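Local coordinates for protein processed glycerol phosphate lipoteichoic acid synthase 2 (Bacillus subtilis, PDB 2W8D) that has a magnesium-binding domain of the sulfatase family, with an alkaline phosphatase-like fold, at residues A[87-96]-A[309-317]; A[345-356]-A[378-389]. All coordinates share one frame; numbering follows the deposited sequence.

Contact 1 of 2, residues A[87-96]-A[309-317]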
loop_
_atom_site.group_PDB
_atom_site.type_symbol
_atom_site.label_atom_id
_atom_site.label_comp_id
_atom_site.label_asym_id
_atom_site.label_seq_id
_atom_site.Cartn_x
_atom_site.Cartn_y
_atom_site.Cartn_z
ATOM N N ALA A 87 -1.496 -5.970 1.973
ATOM C CA ALA A 87 -1.511 -4.574 1.518
ATOM C C ALA A 87 -2.338 -4.397 0.215
ATOM O O ALA A 87 -3.114 -3.451 0.094
ATOM C CB ALA A 87 -0.099 -3.992 1.409
ATOM N N GLU A 88 -2.231 -5.310 -0.739
ATOM C CA GLU A 88 -3.092 -5.196 -1.969
ATOM C C GLU A 88 -4.580 -5.261 -1.614
ATOM O O GLU A 88 -5.413 -4.537 -2.189
ATOM C CB GLU A 88 -2.825 -6.308 -2.999
ATOM C CG GLU A 88 -1.426 -6.369 -3.537
ATOM C CD GLU A 88 -1.323 -7.440 -4.615
ATOM O OE1 GLU A 88 -2.074 -7.338 -5.630
ATOM O OE2 GLU A 88 -0.514 -8.386 -4.416
ATOM N N PHE A 89 -4.926 -6.124 -0.672
ATOM C CA PHE A 89 -6.328 -6.249 -0.273
ATOM C C PHE A 89 -6.911 -4.944 0.271
ATOM O O PHE A 89 -8.045 -4.579 -0.024
ATOM C CB PHE A 89 -6.489 -7.336 0.807
ATOM C CG PHE A 89 -7.926 -7.594 1.179
ATOM C CD1 PHE A 89 -8.768 -8.255 0.296
ATOM C CD2 PHE A 89 -8.433 -7.172 2.420
ATOM C CE1 PHE A 89 -10.098 -8.529 0.642
ATOM C CE2 PHE A 89 -9.769 -7.413 2.771
ATOM C CZ PHE A 89 -10.601 -8.098 1.872
HETATM N N MSE A 90 -6.109 -4.257 1.066
HETATM C CA MSE A 90 -6.484 -2.974 1.636
HETATM C C MSE A 90 -6.566 -1.848 0.598
HETATM O O MSE A 90 -7.472 -1.017 0.711
HETATM C CB MSE A 90 -5.549 -2.626 2.789
HETATM C CG MSE A 90 -5.866 -3.490 3.998
HETATM SE SE MSE A 90 -4.772 -3.040 5.564
HETATM C CE MSE A 90 -3.194 -4.056 5.099
HETATM N N MSE A 91 -5.656 -1.837 -0.394
HETATM C CA MSE A 91 -5.687 -0.841 -1.478
HETATM C C MSE A 91 -6.978 -0.975 -2.247
HETATM O O MSE A 91 -7.572 0.023 -2.599
HETATM C CB MSE A 91 -4.538 -0.995 -2.494
HETATM C CG MSE A 91 -3.145 -0.869 -1.926
HETATM SE SE MSE A 91 -2.814 0.855 -1.054
HETATM C CE MSE A 91 -2.014 0.226 0.614
ATOM N N GLU A 92 -7.400 -2.210 -2.523
ATOM C CA GLU A 92 -8.616 -2.427 -3.335
ATOM C C GLU A 92 -9.907 -2.384 -2.527
ATOM O O GLU A 92 -10.948 -2.190 -3.103
ATOM C CB GLU A 92 -8.586 -3.748 -4.127
ATOM C CG GLU A 92 -7.392 -4.048 -5.059
ATOM C CD GLU A 92 -6.676 -2.835 -5.624
ATOM O OE1 GLU A 92 -7.319 -1.823 -5.949
ATOM O OE2 GLU A 92 -5.446 -2.893 -5.768
ATOM N N ASN A 93 -9.859 -2.570 -1.206
ATOM C CA ASN A 93 -11.120 -2.746 -0.463
ATOM C C ASN A 93 -11.390 -1.822 0.698
ATOM O O ASN A 93 -12.536 -1.683 1.094
ATOM C CB ASN A 93 -11.273 -4.191 0.000
ATOM C CG ASN A 93 -11.361 -5.131 -1.145
ATOM O OD1 ASN A 93 -12.402 -5.216 -1.781
ATOM N ND2 ASN A 93 -10.260 -5.849 -1.444
ATOM N N SER A 94 -10.342 -1.214 1.241
ATOM C CA SER A 94 -10.426 -0.414 2.468
ATOM C C SER A 94 -11.065 -1.246 3.576
ATOM O O SER A 94 -11.951 -0.807 4.311
ATOM C CB SER A 94 -11.153 0.915 2.225
ATOM O OG SER A 94 -10.933 1.804 3.300
ATOM N N LEU A 95 -10.621 -2.489 3.635
ATOM C CA LEU A 95 -10.997 -3.432 4.672
ATOM C C LEU A 95 -9.747 -4.146 5.161
ATOM O O LEU A 95 -8.853 -4.466 4.389
ATOM C CB LEU A 95 -11.998 -4.458 4.151
ATOM C CG LEU A 95 -13.401 -4.016 3.750
ATOM C CD1 LEU A 95 -14.127 -5.227 3.127
ATOM C CD2 LEU A 95 -14.134 -3.446 4.980
ATOM N N TYR A 96 -9.688 -4.386 6.460
ATOM C CA TYR A 96 -8.544 -5.062 7.060
ATOM C C TYR A 96 -8.439 -6.538 6.646
ATOM O O TYR A 96 -9.446 -7.223 6.443
ATOM C CB TYR A 96 -8.604 -4.947 8.592
ATOM C CG TYR A 96 -8.369 -3.550 9.045
ATOM C CD1 TYR A 96 -7.075 -3.100 9.324
ATOM C CD2 TYR A 96 -9.427 -2.658 9.161
ATOM C CE1 TYR A 96 -6.846 -1.778 9.721
ATOM C CE2 TYR A 96 -9.221 -1.361 9.533
ATOM C CZ TYR A 96 -7.947 -0.915 9.828
ATOM O OH TYR A 96 -7.764 0.392 10.213
ATOM N N GLY A 309 -3.046 5.060 7.611
ATOM C CA GLY A 309 -2.664 3.669 7.331
ATOM C C GLY A 309 -3.112 3.182 5.958
ATOM O O GLY A 309 -3.802 3.897 5.246
ATOM N N ASP A 310 -2.696 1.979 5.573
ATOM C CA ASP A 310 -3.096 1.368 4.305
ATOM C C ASP A 310 -4.563 1.541 3.907
ATOM O O ASP A 310 -4.809 1.761 2.738
ATOM C CB ASP A 310 -2.836 -0.145 4.324
ATOM C CG ASP A 310 -1.399 -0.484 4.185
ATOM O OD1 ASP A 310 -0.643 0.291 3.514
ATOM O OD2 ASP A 310 -1.021 -1.518 4.782
ATOM N N VAL A 311 -5.522 1.397 4.850
ATOM C CA VAL A 311 -6.966 1.400 4.522
ATOM C C VAL A 311 -7.448 2.803 4.095
ATOM O O VAL A 311 -8.551 2.966 3.541
ATOM C CB VAL A 311 -7.861 0.855 5.689
ATOM C CG1 VAL A 311 -7.646 -0.681 5.932
ATOM C CG2 VAL A 311 -7.651 1.646 6.953
ATOM N N ASP A 312 -6.613 3.812 4.351
ATOM C CA ASP A 312 -6.938 5.175 3.964
ATOM C C ASP A 312 -6.637 5.495 2.494
ATOM O O ASP A 312 -7.139 6.483 1.985
ATOM C CB ASP A 312 -6.205 6.189 4.852
ATOM C CG ASP A 312 -6.465 5.987 6.339
ATOM O OD1 ASP A 312 -7.529 5.465 6.717
ATOM O OD2 ASP A 312 -5.621 6.417 7.138
ATOM N N VAL A 313 -5.828 4.684 1.816
ATOM C CA VAL A 313 -5.432 5.008 0.434
ATOM C C VAL A 313 -6.596 5.044 -0.567
ATOM O O VAL A 313 -6.727 6.002 -1.342
ATOM C CB VAL A 313 -4.279 4.107 -0.091
ATOM C CG1 VAL A 313 -3.773 4.579 -1.479
ATOM C CG2 VAL A 313 -3.129 4.130 0.856
ATOM N N ALA A 314 -7.444 4.031 -0.532
ATOM C CA ALA A 314 -8.497 3.858 -1.542
ATOM C C ALA A 314 -9.469 5.039 -1.610
ATOM O O ALA A 314 -9.760 5.502 -2.709
ATOM C CB ALA A 314 -9.263 2.515 -1.353
ATOM N N PRO A 315 -9.975 5.517 -0.435
ATOM C CA PRO A 315 -10.819 6.739 -0.433
ATOM C C PRO A 315 -10.090 8.029 -0.776
ATOM O O PRO A 315 -10.715 8.974 -1.247
ATOM C CB PRO A 315 -11.336 6.822 1.003
ATOM C CG PRO A 315 -10.520 5.779 1.807
ATOM C CD PRO A 315 -10.122 4.750 0.824
ATOM N N THR A 316 -8.788 8.104 -0.534
ATOM C CA THR A 316 -8.053 9.294 -0.902
ATOM C C THR A 316 -8.124 9.378 -2.434
ATOM O O THR A 316 -8.511 10.410 -3.007
ATOM C CB THR A 316 -6.572 9.222 -0.372
ATOM O OG1 THR A 316 -6.558 8.918 1.042
ATOM C CG2 THR A 316 -5.845 10.499 -0.611
ATOM N N ILE A 317 -7.801 8.257 -3.070
ATOM C CA ILE A 317 -7.711 8.142 -4.512
ATOM C C ILE A 317 -9.048 8.321 -5.173
ATOM O O ILE A 317 -9.162 9.057 -6.140
ATOM C CB ILE A 317 -7.146 6.783 -4.907
ATOM C CG1 ILE A 317 -5.752 6.614 -4.288
ATOM C CG2 ILE A 317 -7.119 6.619 -6.434
ATOM C CD1 ILE A 317 -4.844 7.830 -4.481
HETATM O O HOH W 1 -6.809 1.520 0.811
#
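V311 presents its two methyl branches to different parts of segment 87-96 in this buried helix-helix contact of the alkaline phosphatase-like alpha/beta fold. CG1 stands over the centre of the Y96 ring in a CH-pi contact, 3.9 Å from the ring centroid and 8° off the normal, while CG2 lies 3.5 Å from Y96 OH, a hydroxyl whose polar partner is E388 OE2. CG1 also meets the selenium of selenomethionine M90 (SE to CG1 3.7 Å). The M90 chain, bent at chi3 (-83°), turns its terminal methyl to D310, with CE 3.4 Å from OD2. M91 reaches the other carboxylate oxygen: its chain bends at chi2 and again at chi3, laying SE against the V313 side chain and CE beside D310 OD1. The two selenomethionine methyls thus each meet one oxygen of the same carboxylate, whose OD2 has its polar partner in the backbone N of Q78. Y36 and Y256 of the central sheet also touch M91.

The helix 87-93 and helix 313-317 axes run 36° apart, 8.3 Å at closest approach, and A314 CB fits against the carbonyl oxygen of M91. A water joins the backbones, donating to M90 O and D310 O and accepting from A314 N. Where the first helix ends, S94 takes a positive phi and sends its hydroxyl across: OG donates to V311 O at 2.7 Å, in the carbonyl plane and on a lone pair.

Contact 2 of 2, residues A[345-356]-A[378-389]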
loop_
_atom_site.group_PDB
_atom_site.type_symbol
_atom_site.label_atom_id
_atom_site.label_comp_id
_atom_site.label_asym_id
_atom_site.label_seq_id
_atom_site.Cartn_x
_atom_site.Cartn_y
_atom_site.Cartn_z
ATOM N N PRO A 345 -5.034 1.989 13.485
ATOM C CA PRO A 345 -4.898 0.606 13.981
ATOM C C PRO A 345 -3.800 -0.151 13.268
ATOM O O PRO A 345 -3.540 0.091 12.070
ATOM C CB PRO A 345 -6.236 -0.053 13.623
ATOM C CG PRO A 345 -7.167 1.048 13.327
ATOM C CD PRO A 345 -6.352 2.241 12.869
ATOM N N PHE A 346 -3.186 -1.061 14.019
ATOM C CA PHE A 346 -2.382 -2.170 13.504
ATOM C C PHE A 346 -3.236 -3.432 13.526
ATOM O O PHE A 346 -4.168 -3.553 14.339
ATOM C CB PHE A 346 -1.176 -2.396 14.414
ATOM C CG PHE A 346 -0.101 -1.380 14.258
ATOM C CD1 PHE A 346 -0.300 -0.233 13.491
ATOM C CD2 PHE A 346 1.136 -1.564 14.892
ATOM C CE1 PHE A 346 0.723 0.751 13.354
ATOM C CE2 PHE A 346 2.157 -0.610 14.762
ATOM C CZ PHE A 346 1.948 0.549 13.976
ATOM N N ARG A 347 -2.942 -4.386 12.649
ATOM C CA ARG A 347 -3.754 -5.610 12.607
ATOM C C ARG A 347 -3.851 -6.350 13.987
ATOM O O ARG A 347 -4.881 -6.927 14.321
ATOM C CB ARG A 347 -3.279 -6.574 11.483
ATOM C CG ARG A 347 -4.268 -7.713 11.184
ATOM C CD ARG A 347 -5.515 -7.454 12.038
ATOM N NE ARG A 347 -6.714 -7.690 11.314
ATOM C CZ ARG A 347 -7.918 -7.788 11.836
ATOM N NH1 ARG A 347 -8.123 -7.654 13.138
ATOM N NH2 ARG A 347 -8.915 -8.054 11.013
ATOM N N ASN A 348 -2.789 -6.343 14.779
ATOM C CA ASN A 348 -2.838 -7.113 16.000
ATOM C C ASN A 348 -3.514 -6.339 17.158
ATOM O O ASN A 348 -3.543 -6.824 18.275
ATOM C CB ASN A 348 -1.437 -7.574 16.402
ATOM C CG ASN A 348 -0.554 -6.407 16.830
ATOM O OD1 ASN A 348 -0.994 -5.239 16.802
ATOM N ND2 ASN A 348 0.692 -6.707 17.215
ATOM N N GLY A 349 -4.054 -5.150 16.905
ATOM C CA GLY A 349 -4.726 -4.425 17.991
ATOM C C GLY A 349 -3.863 -3.336 18.637
ATOM O O GLY A 349 -4.397 -2.458 19.288
ATOM N N ASP A 350 -2.529 -3.407 18.497
ATOM C CA ASP A 350 -1.679 -2.262 18.761
ATOM C C ASP A 350 -2.181 -1.106 17.892
ATOM O O ASP A 350 -3.023 -1.284 16.985
ATOM C CB ASP A 350 -0.206 -2.573 18.424
ATOM C CG ASP A 350 0.380 -3.684 19.328
ATOM O OD1 ASP A 350 -0.286 -4.110 20.307
ATOM O OD2 ASP A 350 1.502 -4.152 19.067
ATOM N N PHE A 351 -1.711 0.084 18.200
ATOM C CA PHE A 351 -2.048 1.232 17.386
ATOM C C PHE A 351 -1.074 2.352 17.549
ATOM O O PHE A 351 -0.251 2.334 18.454
ATOM C CB PHE A 351 -3.501 1.703 17.597
ATOM C CG PHE A 351 -3.762 2.418 18.898
ATOM C CD1 PHE A 351 -3.542 3.789 19.014
ATOM C CD2 PHE A 351 -4.352 1.746 19.977
ATOM C CE1 PHE A 351 -3.836 4.472 20.218
ATOM C CE2 PHE A 351 -4.652 2.414 21.172
ATOM C CZ PHE A 351 -4.395 3.771 21.291
ATOM N N ILE A 352 -1.155 3.322 16.642
ATOM C CA ILE A 352 -0.355 4.517 16.759
ATOM C C ILE A 352 -1.204 5.707 16.397
ATOM O O ILE A 352 -2.063 5.620 15.527
ATOM C CB ILE A 352 0.923 4.453 15.930
ATOM C CG1 ILE A 352 1.792 5.686 16.212
ATOM C CG2 ILE A 352 0.612 4.376 14.406
ATOM C CD1 ILE A 352 3.220 5.498 15.836
ATOM N N SER A 353 -0.980 6.810 17.103
ATOM C CA SER A 353 -1.638 8.077 16.824
ATOM C C SER A 353 -0.680 9.222 17.193
ATOM O O SER A 353 0.352 8.980 17.806
ATOM C CB SER A 353 -2.910 8.176 17.654
ATOM O OG SER A 353 -2.603 8.659 18.934
ATOM N N PRO A 354 -1.030 10.475 16.842
ATOM C CA PRO A 354 -0.112 11.552 17.212
ATOM C C PRO A 354 0.121 11.596 18.715
ATOM O O PRO A 354 1.202 11.951 19.149
ATOM C CB PRO A 354 -0.837 12.822 16.729
ATOM C CG PRO A 354 -1.705 12.348 15.602
ATOM C CD PRO A 354 -2.113 10.947 15.957
ATOM N N LYS A 355 -0.892 11.240 19.487
ATOM C CA LYS A 355 -0.774 11.165 20.941
ATOM C C LYS A 355 -0.045 9.918 21.497
ATOM O O LYS A 355 0.883 10.037 22.303
ATOM C CB LYS A 355 -2.166 11.251 21.591
ATOM C CG LYS A 355 -2.155 12.118 22.845
ATOM C CD LYS A 355 -3.351 11.813 23.729
ATOM C CE LYS A 355 -3.520 12.822 24.836
ATOM N NZ LYS A 355 -4.757 12.485 25.589
ATOM N N TYR A 356 -0.481 8.736 21.074
ATOM C CA TYR A 356 -0.073 7.493 21.735
ATOM C C TYR A 356 0.451 6.458 20.781
ATOM O O TYR A 356 -0.055 6.322 19.655
ATOM C CB TYR A 356 -1.280 6.821 22.407
ATOM C CG TYR A 356 -1.946 7.589 23.489
ATOM C CD1 TYR A 356 -1.226 8.101 24.563
ATOM C CD2 TYR A 356 -3.321 7.761 23.476
ATOM C CE1 TYR A 356 -1.874 8.779 25.596
ATOM C CE2 TYR A 356 -3.963 8.432 24.475
ATOM C CZ TYR A 356 -3.246 8.935 25.534
ATOM O OH TYR A 356 -3.928 9.614 26.518
ATOM N N ASP A 378 -6.057 8.287 28.241
ATOM C CA ASP A 378 -7.426 8.347 27.787
ATOM C C ASP A 378 -7.706 7.116 26.915
ATOM O O ASP A 378 -7.116 6.953 25.834
ATOM C CB ASP A 378 -7.658 9.646 26.992
ATOM C CG ASP A 378 -9.135 9.916 26.733
ATOM O OD1 ASP A 378 -9.841 9.014 26.237
ATOM O OD2 ASP A 378 -9.609 11.028 27.046
ATOM N N LYS A 379 -8.607 6.267 27.399
ATOM C CA LYS A 379 -9.021 5.039 26.737
ATOM C C LYS A 379 -9.835 5.230 25.451
ATOM O O LYS A 379 -10.100 4.268 24.735
ATOM C CB LYS A 379 -9.873 4.209 27.713
ATOM C CG LYS A 379 -9.103 3.511 28.834
ATOM C CD LYS A 379 -8.276 2.314 28.307
ATOM C CE LYS A 379 -6.779 2.577 28.356
ATOM N NZ LYS A 379 -6.310 2.641 29.770
ATOM N N SER A 380 -10.265 6.449 25.169
ATOM C CA SER A 380 -11.110 6.711 24.003
ATOM C C SER A 380 -10.466 6.330 22.669
ATOM O O SER A 380 -11.171 5.951 21.742
ATOM C CB SER A 380 -11.504 8.188 23.952
ATOM O OG SER A 380 -10.418 8.931 23.396
ATOM N N GLU A 381 -9.147 6.415 22.558
ATOM C CA GLU A 381 -8.497 6.037 21.312
ATOM C C GLU A 381 -8.488 4.534 21.146
ATOM O O GLU A 381 -8.744 4.021 20.050
ATOM C CB GLU A 381 -7.062 6.599 21.179
ATOM C CG GLU A 381 -7.003 8.138 21.141
ATOM C CD GLU A 381 -5.708 8.703 20.517
ATOM O OE1 GLU A 381 -4.795 7.920 20.176
ATOM O OE2 GLU A 381 -5.605 9.948 20.361
ATOM N N ASP A 382 -8.168 3.821 22.217
ATOM C CA ASP A 382 -8.162 2.362 22.169
ATOM C C ASP A 382 -9.541 1.815 21.727
ATOM O O ASP A 382 -9.606 0.910 20.885
ATOM C CB ASP A 382 -7.746 1.802 23.524
ATOM C CG ASP A 382 -7.763 0.281 23.554
ATOM O OD1 ASP A 382 -8.667 -0.301 24.245
ATOM O OD2 ASP A 382 -6.877 -0.315 22.892
ATOM N N SER A 383 -10.623 2.379 22.278
ATOM C CA SER A 383 -11.987 1.996 21.871
ATOM C C SER A 383 -12.281 2.262 20.399
ATOM O O SER A 383 -12.965 1.475 19.776
ATOM C CB SER A 383 -13.062 2.704 22.714
ATOM O OG SER A 383 -12.845 2.468 24.103
ATOM N N LEU A 384 -11.798 3.390 19.875
ATOM C CA LEU A 384 -11.990 3.724 18.473
ATOM C C LEU A 384 -11.328 2.650 17.607
ATOM O O LEU A 384 -11.914 2.205 16.612
ATOM C CB LEU A 384 -11.454 5.135 18.125
ATOM C CG LEU A 384 -12.270 6.372 18.564
ATOM C CD1 LEU A 384 -11.500 7.636 18.324
ATOM C CD2 LEU A 384 -13.608 6.484 17.845
ATOM N N VAL A 385 -10.131 2.226 18.013
ATOM C CA VAL A 385 -9.369 1.177 17.317
ATOM C C VAL A 385 -10.124 -0.163 17.296
ATOM O O VAL A 385 -10.324 -0.734 16.225
ATOM C CB VAL A 385 -7.932 0.998 17.901
ATOM C CG1 VAL A 385 -7.214 -0.297 17.349
ATOM C CG2 VAL A 385 -7.080 2.252 17.645
ATOM N N LYS A 386 -10.571 -0.624 18.472
ATOM C CA LYS A 386 -11.279 -1.890 18.604
ATOM C C LYS A 386 -12.473 -1.919 17.677
ATOM O O LYS A 386 -12.606 -2.867 16.897
ATOM C CB LYS A 386 -11.689 -2.168 20.066
ATOM C CG LYS A 386 -10.480 -2.563 20.951
ATOM C CD LYS A 386 -10.851 -2.873 22.413
ATOM C CE LYS A 386 -11.600 -1.693 23.096
ATOM N NZ LYS A 386 -11.599 -1.706 24.593
ATOM N N LYS A 387 -13.310 -0.879 17.763
ATOM C CA LYS A 387 -14.473 -0.694 16.911
ATOM C C LYS A 387 -14.125 -0.654 15.409
ATOM O O LYS A 387 -14.797 -1.313 14.604
ATOM C CB LYS A 387 -15.239 0.569 17.304
ATOM C CG LYS A 387 -16.434 0.318 18.192
ATOM C CD LYS A 387 -16.743 1.553 19.005
ATOM C CE LYS A 387 -17.736 1.250 20.122
ATOM N NZ LYS A 387 -17.272 1.898 21.374
ATOM N N GLU A 388 -13.079 0.088 15.028
ATOM C CA GLU A 388 -12.680 0.154 13.624
ATOM C C GLU A 388 -12.362 -1.251 13.117
ATOM O O GLU A 388 -12.857 -1.663 12.079
ATOM C CB GLU A 388 -11.510 1.147 13.386
ATOM C CG GLU A 388 -11.063 1.246 11.902
ATOM C CD GLU A 388 -10.203 2.477 11.535
ATOM O OE1 GLU A 388 -10.361 3.560 12.159
ATOM O OE2 GLU A 388 -9.393 2.356 10.568
ATOM N N LEU A 389 -11.560 -1.997 13.863
ATOM C CA LEU A 389 -11.217 -3.376 13.509
ATOM C C LEU A 389 -12.441 -4.307 13.533
ATOM O O LEU A 389 -12.627 -5.114 12.624
ATOM C CB LEU A 389 -10.120 -3.904 14.431
ATOM C CG LEU A 389 -8.709 -3.330 14.199
ATOM C CD1 LEU A 389 -7.735 -3.953 15.223
ATOM C CD2 LEU A 389 -8.226 -3.550 12.731
HETATM O O HOH W 2 -4.246 11.364 18.679
#
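E381 and S353 meet through a short hydrogen bond where helix 380-389 packs over a beta hairpin of the small antiparallel sheet. S353 OG donates to the syn lone pair of E381 OE1 at 2.6 Å, and a water donates to both E381 OE2 and S353 OG. One turn on, V385 divides its branches: CG2 sits over a face of the F351 ring, 3.6 Å from CG, and CG1 lies against P345 CB. The F351 side chain crosses that of D382 at about a right angle, its CE2 lying 3.6 Å from D382 CA. Its chi1 of 74° puts the ring between the backbone N and carbonyl carbon, directed at the helix. L389 closes the far end, with CD1 near the F346 carbonyl and CD2 over one face of the R347 guanidinium, which also forms a salt bridge with D393.

In the next shell, S353 OG is fixed by Y356 N, which donates to it at 3.0 Å in an ST motif. The loop preceding F351 is shaped by a type I turn from F346 to G349 and an Asx turn in which N348 OD1 accepts from D350 N. D382 has an outside partner in K358, through a salt bridge that links the helix to strand 356-359. In the turn leading into the helix D378 OD1 caps S380 N, and D378 N itself donates to Y356 OH at 3.0 Å, with an N-H...O angle of 161°.

Overall arrangement
The centres of contact 1 and contact 2 lie about 17 Å apart, and Y96 of contact 1 joins them directly. Y96 OH lies 2.6 Å from E388 OE2, a probable hydrogen bond, and the Y96 ring also touches L389, with CD1 3.6 Å from L389 CD2. E388 in turn forms a salt bridge with R341, which pairs with D312 of contact 1 as well. Q78 provides another tie, bonding D310 and V311 on one side and P345 O on the other. In contact 1 the A87 side chain is about 7 Å from the magnesium ion, which is bound by E40, phosphothreonine T84, D258 and H259; contact 2 joins the small sheet to helix 380-397.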